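Local coordinates for amino acid ABC transporter, binding protein (Thermus thermophilus, PDB 3VV5), which probably serves as the substrate-binding protein of an amino acid ABC transporter, here holding the lysine analogue L-thialysine in its pocket, at residues G44-F49 with W186-F191; Y120-V125 with F213-A218. All coordinates share one frame; numbering follows the deposited sequence.

In the fold
Both contacts are buried close to the centre of the folded chain and both touch the bound L-thialysine, but their chemistry differs. Contact 1 (44-49 with 186-191) has no hydrogen bond between its segments: phenylalanine rings and a proline meet the end of strand 185-189 and the start of helix 190-200. Contact 2 (120-125 with 213-218) is an antiparallel strand pair held by backbone hydrogen bonds; one face turns to the ligand, while the other carries a disulfide and more exposed side chains. Strands 120-129 and 185-189 are neighbours in one sheet, and the contacts touch directly: Thr122 bonds to Asp189, and Tyr120 stacks on Phe49.

Contact 1 of 2, residues G44-F49 with W186-F191; sequences GAFPPF and WITDRF. With SLZ (L-thialysine), chain C.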
# COMPACT_ATOMS: atom_id res chain seq x y z
N GLY A 44 8.22 -2.79 1.61
CA GLY A 44 8.69 -3.67 2.67
C GLY A 44 8.63 -3.00 4.03
O GLY A 44 9.26 -3.47 4.98
N ALA A 45 7.89 -1.89 4.15
CA ALA A 45 7.70 -1.25 5.46
C ALA A 45 6.23 -0.93 5.75
O ALA A 45 5.92 0.05 6.45
CB ALA A 45 8.59 -0.01 5.59
N PHE A 46 5.33 -1.77 5.24
CA PHE A 46 3.88 -1.52 5.36
C PHE A 46 3.13 -2.78 5.77
O PHE A 46 2.41 -3.34 4.96
CB PHE A 46 3.34 -0.98 4.02
CG PHE A 46 2.12 -0.07 4.14
CD1 PHE A 46 2.13 1.05 4.98
CD2 PHE A 46 0.98 -0.30 3.37
CE1 PHE A 46 1.03 1.93 5.06
CE2 PHE A 46 -0.16 0.57 3.43
CZ PHE A 46 -0.13 1.68 4.27
N PRO A 47 3.33 -3.26 7.03
CA PRO A 47 2.63 -4.47 7.43
C PRO A 47 1.13 -4.16 7.60
O PRO A 47 0.79 -3.09 8.12
CB PRO A 47 3.25 -4.80 8.80
CG PRO A 47 3.67 -3.44 9.35
CD PRO A 47 4.15 -2.69 8.13
N PRO A 48 0.25 -5.11 7.25
CA PRO A 48 0.50 -6.50 6.81
C PRO A 48 0.51 -6.68 5.29
O PRO A 48 0.45 -7.80 4.81
CB PRO A 48 -0.71 -7.25 7.40
CG PRO A 48 -1.82 -6.23 7.28
CD PRO A 48 -1.17 -4.91 7.60
N PHE A 49 0.59 -5.58 4.54
CA PHE A 49 0.52 -5.64 3.06
C PHE A 49 1.83 -6.05 2.40
O PHE A 49 1.85 -6.96 1.54
CB PHE A 49 0.05 -4.29 2.52
CG PHE A 49 -1.39 -4.01 2.84
CD1 PHE A 49 -2.40 -4.66 2.12
CD2 PHE A 49 -1.74 -3.16 3.87
CE1 PHE A 49 -3.73 -4.46 2.43
CE2 PHE A 49 -3.10 -2.93 4.18
CZ PHE A 49 -4.09 -3.58 3.45
N TRP A 186 -2.05 10.18 13.68
CA TRP A 186 -1.40 9.48 12.58
C TRP A 186 -2.49 9.16 11.56
O TRP A 186 -3.54 8.62 11.94
CB TRP A 186 -0.78 8.20 13.15
CG TRP A 186 -0.21 7.19 12.19
CD1 TRP A 186 0.47 7.42 11.03
CD2 TRP A 186 -0.25 5.77 12.37
NE1 TRP A 186 0.88 6.20 10.48
CE2 TRP A 186 0.44 5.18 11.28
CE3 TRP A 186 -0.79 4.93 13.36
CZ2 TRP A 186 0.59 3.79 11.14
CZ3 TRP A 186 -0.65 3.55 13.21
CH2 TRP A 186 0.04 3.00 12.12
N ILE A 187 -2.29 9.54 10.29
CA ILE A 187 -3.27 9.21 9.27
C ILE A 187 -2.68 8.10 8.44
O ILE A 187 -1.59 8.25 7.87
CB ILE A 187 -3.70 10.40 8.38
CG1 ILE A 187 -4.42 11.48 9.22
CG2 ILE A 187 -4.65 9.92 7.28
CD1 ILE A 187 -4.93 12.65 8.39
N THR A 188 -3.38 6.96 8.38
CA THR A 188 -2.83 5.80 7.71
C THR A 188 -3.96 4.93 7.20
O THR A 188 -5.13 5.28 7.32
CB THR A 188 -1.91 4.99 8.69
OG1 THR A 188 -1.17 3.99 7.97
CG2 THR A 188 -2.71 4.34 9.79
N ASP A 189 -3.60 3.76 6.69
CA ASP A 189 -4.55 2.78 6.17
C ASP A 189 -5.31 2.09 7.29
O ASP A 189 -4.72 1.70 8.30
CB ASP A 189 -3.79 1.76 5.33
CG ASP A 189 -4.67 0.68 4.79
OD1 ASP A 189 -5.15 0.81 3.63
OD2 ASP A 189 -4.86 -0.31 5.53
N ARG A 190 -6.62 1.85 7.07
CA ARG A 190 -7.48 1.28 8.11
C ARG A 190 -7.06 -0.12 8.55
O ARG A 190 -7.12 -0.45 9.74
CB ARG A 190 -8.95 1.29 7.66
CG ARG A 190 -9.23 0.49 6.37
CD ARG A 190 -10.70 0.56 5.94
NE ARG A 190 -11.56 -0.13 6.92
CZ ARG A 190 -12.87 0.08 7.06
NH1 ARG A 190 -13.50 0.96 6.29
NH2 ARG A 190 -13.54 -0.60 7.97
N PHE A 191 -6.63 -0.95 7.60
CA PHE A 191 -6.14 -2.29 7.94
C PHE A 191 -4.78 -2.26 8.62
O PHE A 191 -4.50 -3.08 9.49
CB PHE A 191 -6.08 -3.17 6.68
CG PHE A 191 -7.41 -3.38 6.02
CD1 PHE A 191 -8.35 -4.25 6.59
CD2 PHE A 191 -7.72 -2.72 4.84
CE1 PHE A 191 -9.59 -4.45 5.99
CE2 PHE A 191 -8.97 -2.90 4.23
CZ PHE A 191 -9.91 -3.77 4.81
N SLZ C . -2.24 3.81 0.38
CA SLZ C . -0.97 4.57 0.43
CB SLZ C . 0.24 3.63 0.21
SG SLZ C . 1.32 3.18 1.62
CD SLZ C . 2.43 2.08 0.68
CE SLZ C . 3.66 1.53 1.40
NZ SLZ C . 4.02 0.24 0.79
C SLZ C . -1.02 5.50 -0.78
O SLZ C . -0.35 6.55 -0.74
OXT SLZ C . -1.74 5.14 -1.74
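A largely aromatic contact, without hydrogen bonds between its segments, joins Phe46, Pro48 and Phe49 of a ligand-binding loop to Asp189 and Phe191 at the junction of strand 185-189 with helix 190-200. Phe46 is the residue of this contact that lines the ligand pocket. With CG anti to the backbone N (chi1 -152°), its ring lies against the thialysine chain: the ligand SG sits over one face, toward the rim, 3.4 Å from Phe46 CZ. A flat, apolar ring suits a thioether that has little to offer a polar partner. The same CZ atom of Phe46 meets Asp189 CB at 3.8 Å, the two side chains crossing at about a right angle; the ring thus touches both the ligand and the end of strand 185-189.

Consistent with the two-lobed fold of family 3 solute-binding proteins, the contact probably brings a loop of one lobe against the strand-helix junction of the other, beside the ligand. Asp189 is the N-cap of helix 190-200. Its OD2 accepts a weak bond from Phe191 N at 2.8 Å and another bond from Val192 N, while OD1 is bonded to Thr122 OG1; a short carboxylate is well suited to serving all three. Phe49 approaches this cap edge-on, its CE2 lying 3.4 Å from Asp189 OD2, near the ring plane, with ring and carboxylate planes 84° apart. The slightly positive ring edge therefore faces a probably negative oxygen. Next to it, Phe49 CZ packs on Phe191 CB at 3.8 Å, and Phe191 CD2 lies in the plane of the Phe49 ring.

The peptide before Pro48 is cis, and across this bend Phe49 N makes a weak bond to Phe46 O (2.9 Å). Pro48 adds a lighter touch, its CD 4.2 Å from Phe191 O.

Contact 2 of 2, residues Y120-V125 with F213-A218; sequences YCTGGV and FQERVA. With SLZ (L-thialysine), chain C.
Gly124 N bonds to Phe213 O at 2.8 Å, the shortest of the backbone hydrogen bonds that join the two segments. Thr122 and Glu215 exchange both of theirs, as an antiparallel hydrogen-bonded pair does, with Glu215 N 2.9 Å from Thr122 O. Beyond them Val217 N bonds to Tyr120 O.

These are segments of strands 120-129 and 206-222, an antiparallel pair that passes between the two lobes, consistent with the hinge of family 3 binding proteins. The side chains of Tyr120, Thr122, Phe213, Glu215 and Val217 share one face. There Glu215 extends to the ligand: CG lies between the backbone N and the carbonyl carbon (chi1 63°), and the chain then runs extended, which carries OE2 to the thialysine N, whose hydrogen bond it accepts at 2.9 Å. OE1 is held by Thr151 OG1, which helps to fix the carboxylate. Thr122 CG2 lies alongside Glu215 CG and also touches Val217 CG2 (3.7 Å).

Tyr120 is sandwiched: Val217 CB stands over its centre, 3.8 Å from the ring centroid and 11° off the normal, and Phe49 stacks on the opposite face, with the hydroxyl bonded to Ser102 OG. A leucine here would probably leave Phe49 without its stacking partner and Ser102 OG without this hydroxyl partner.

Glycines fit the other end. A side chain on Gly123 would collide with Phe213 O, and one on Gly124 with the Phe213 ring, whose face covers Gly124 CA in a CH-pi contact at 4.2 Å from the ring centroid. On the opposite side of the sheet, Cys121, in a disulfide with Cys259, rests its SG 3.7 Å from Arg216 CG.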
# COMPACT_ATOMS: atom_id res chain seq x y z
N TYR A 120 -7.29 -4.44 -4.08
CA TYR A 120 -8.08 -4.30 -2.84
C TYR A 120 -8.66 -2.90 -2.68
O TYR A 120 -8.31 -1.97 -3.41
CB TYR A 120 -7.32 -4.74 -1.57
CG TYR A 120 -6.20 -3.84 -1.04
CD1 TYR A 120 -6.46 -2.87 -0.06
CD2 TYR A 120 -4.87 -4.02 -1.44
CE1 TYR A 120 -5.45 -2.07 0.46
CE2 TYR A 120 -3.83 -3.22 -0.92
CZ TYR A 120 -4.14 -2.24 0.03
OH TYR A 120 -3.16 -1.45 0.57
N CYS A 121 -9.57 -2.79 -1.73
CA CYS A 121 -10.22 -1.53 -1.42
C CYS A 121 -10.03 -1.25 0.05
O CYS A 121 -9.97 -2.17 0.88
CB CYS A 121 -11.70 -1.56 -1.79
SG CYS A 121 -12.04 -0.80 -3.41
N THR A 122 -9.94 0.04 0.38
CA THR A 122 -9.53 0.44 1.71
C THR A 122 -9.86 1.91 1.93
O THR A 122 -10.55 2.55 1.13
CB THR A 122 -8.00 0.17 1.91
OG1 THR A 122 -7.64 0.33 3.29
CG2 THR A 122 -7.14 1.10 1.06
N GLY A 123 -9.33 2.47 3.00
CA GLY A 123 -9.47 3.90 3.21
C GLY A 123 -8.50 4.37 4.24
O GLY A 123 -7.90 3.54 4.96
N GLY A 124 -8.35 5.69 4.31
CA GLY A 124 -7.43 6.34 5.25
C GLY A 124 -8.18 6.71 6.52
O GLY A 124 -9.31 7.14 6.44
N VAL A 125 -7.54 6.51 7.67
CA VAL A 125 -8.18 6.72 8.97
C VAL A 125 -7.34 7.59 9.91
O VAL A 125 -6.11 7.60 9.88
CB VAL A 125 -8.54 5.37 9.72
CG1 VAL A 125 -9.71 4.65 9.06
CG2 VAL A 125 -7.32 4.44 9.84
N PHE A 213 -11.10 9.13 3.98
CA PHE A 213 -11.35 8.89 2.56
C PHE A 213 -11.25 7.40 2.25
O PHE A 213 -10.61 6.63 2.99
CB PHE A 213 -10.39 9.67 1.64
CG PHE A 213 -8.96 9.25 1.76
CD1 PHE A 213 -8.14 9.82 2.73
CD2 PHE A 213 -8.43 8.27 0.92
CE1 PHE A 213 -6.81 9.44 2.85
CE2 PHE A 213 -7.10 7.87 1.04
CZ PHE A 213 -6.29 8.46 2.01
N GLN A 214 -11.87 7.01 1.14
CA GLN A 214 -11.79 5.66 0.65
C GLN A 214 -10.94 5.67 -0.63
O GLN A 214 -10.86 6.70 -1.32
CB GLN A 214 -13.19 5.11 0.37
CG GLN A 214 -14.06 5.00 1.63
CD GLN A 214 -15.32 4.22 1.39
OE1 GLN A 214 -16.25 4.68 0.69
NE2 GLN A 214 -15.39 3.01 1.96
N GLU A 215 -10.29 4.54 -0.92
CA GLU A 215 -9.50 4.40 -2.13
C GLU A 215 -9.47 2.98 -2.66
O GLU A 215 -9.63 2.02 -1.90
CB GLU A 215 -8.06 4.94 -1.95
CG GLU A 215 -7.21 4.23 -0.91
CD GLU A 215 -5.86 4.92 -0.70
OE1 GLU A 215 -5.61 5.95 -1.36
OE2 GLU A 215 -5.04 4.43 0.11
N ARG A 216 -9.30 2.88 -3.96
CA ARG A 216 -9.03 1.64 -4.68
C ARG A 216 -7.52 1.54 -4.87
O ARG A 216 -6.89 2.48 -5.33
CB ARG A 216 -9.75 1.67 -6.04
CG ARG A 216 -11.28 1.74 -5.97
CD ARG A 216 -11.95 1.83 -7.37
NE ARG A 216 -11.44 2.95 -8.18
CZ ARG A 216 -10.81 2.83 -9.35
NH1 ARG A 216 -10.38 3.92 -9.99
NH2 ARG A 216 -10.60 1.64 -9.90
N VAL A 217 -6.94 0.40 -4.48
CA VAL A 217 -5.50 0.19 -4.48
C VAL A 217 -5.17 -0.79 -5.59
O VAL A 217 -5.87 -1.80 -5.74
CB VAL A 217 -4.99 -0.35 -3.12
CG1 VAL A 217 -3.51 -0.74 -3.22
CG2 VAL A 217 -5.18 0.70 -2.02
N ALA A 218 -4.13 -0.50 -6.36
CA ALA A 218 -3.82 -1.27 -7.56
C ALA A 218 -2.33 -1.43 -7.79
O ALA A 218 -1.51 -0.69 -7.22
CB ALA A 218 -4.44 -0.62 -8.80
N SLZ C . -2.24 3.81 0.38
CA SLZ C . -0.97 4.57 0.43
CB SLZ C . 0.24 3.63 0.21
SG SLZ C . 1.32 3.18 1.62
CD SLZ C . 2.43 2.08 0.68
CE SLZ C . 3.66 1.53 1.40
NZ SLZ C . 4.02 0.24 0.79
C SLZ C . -1.02 5.50 -0.78
O SLZ C . -0.35 6.55 -0.74
OXT SLZ C . -1.74 5.14 -1.74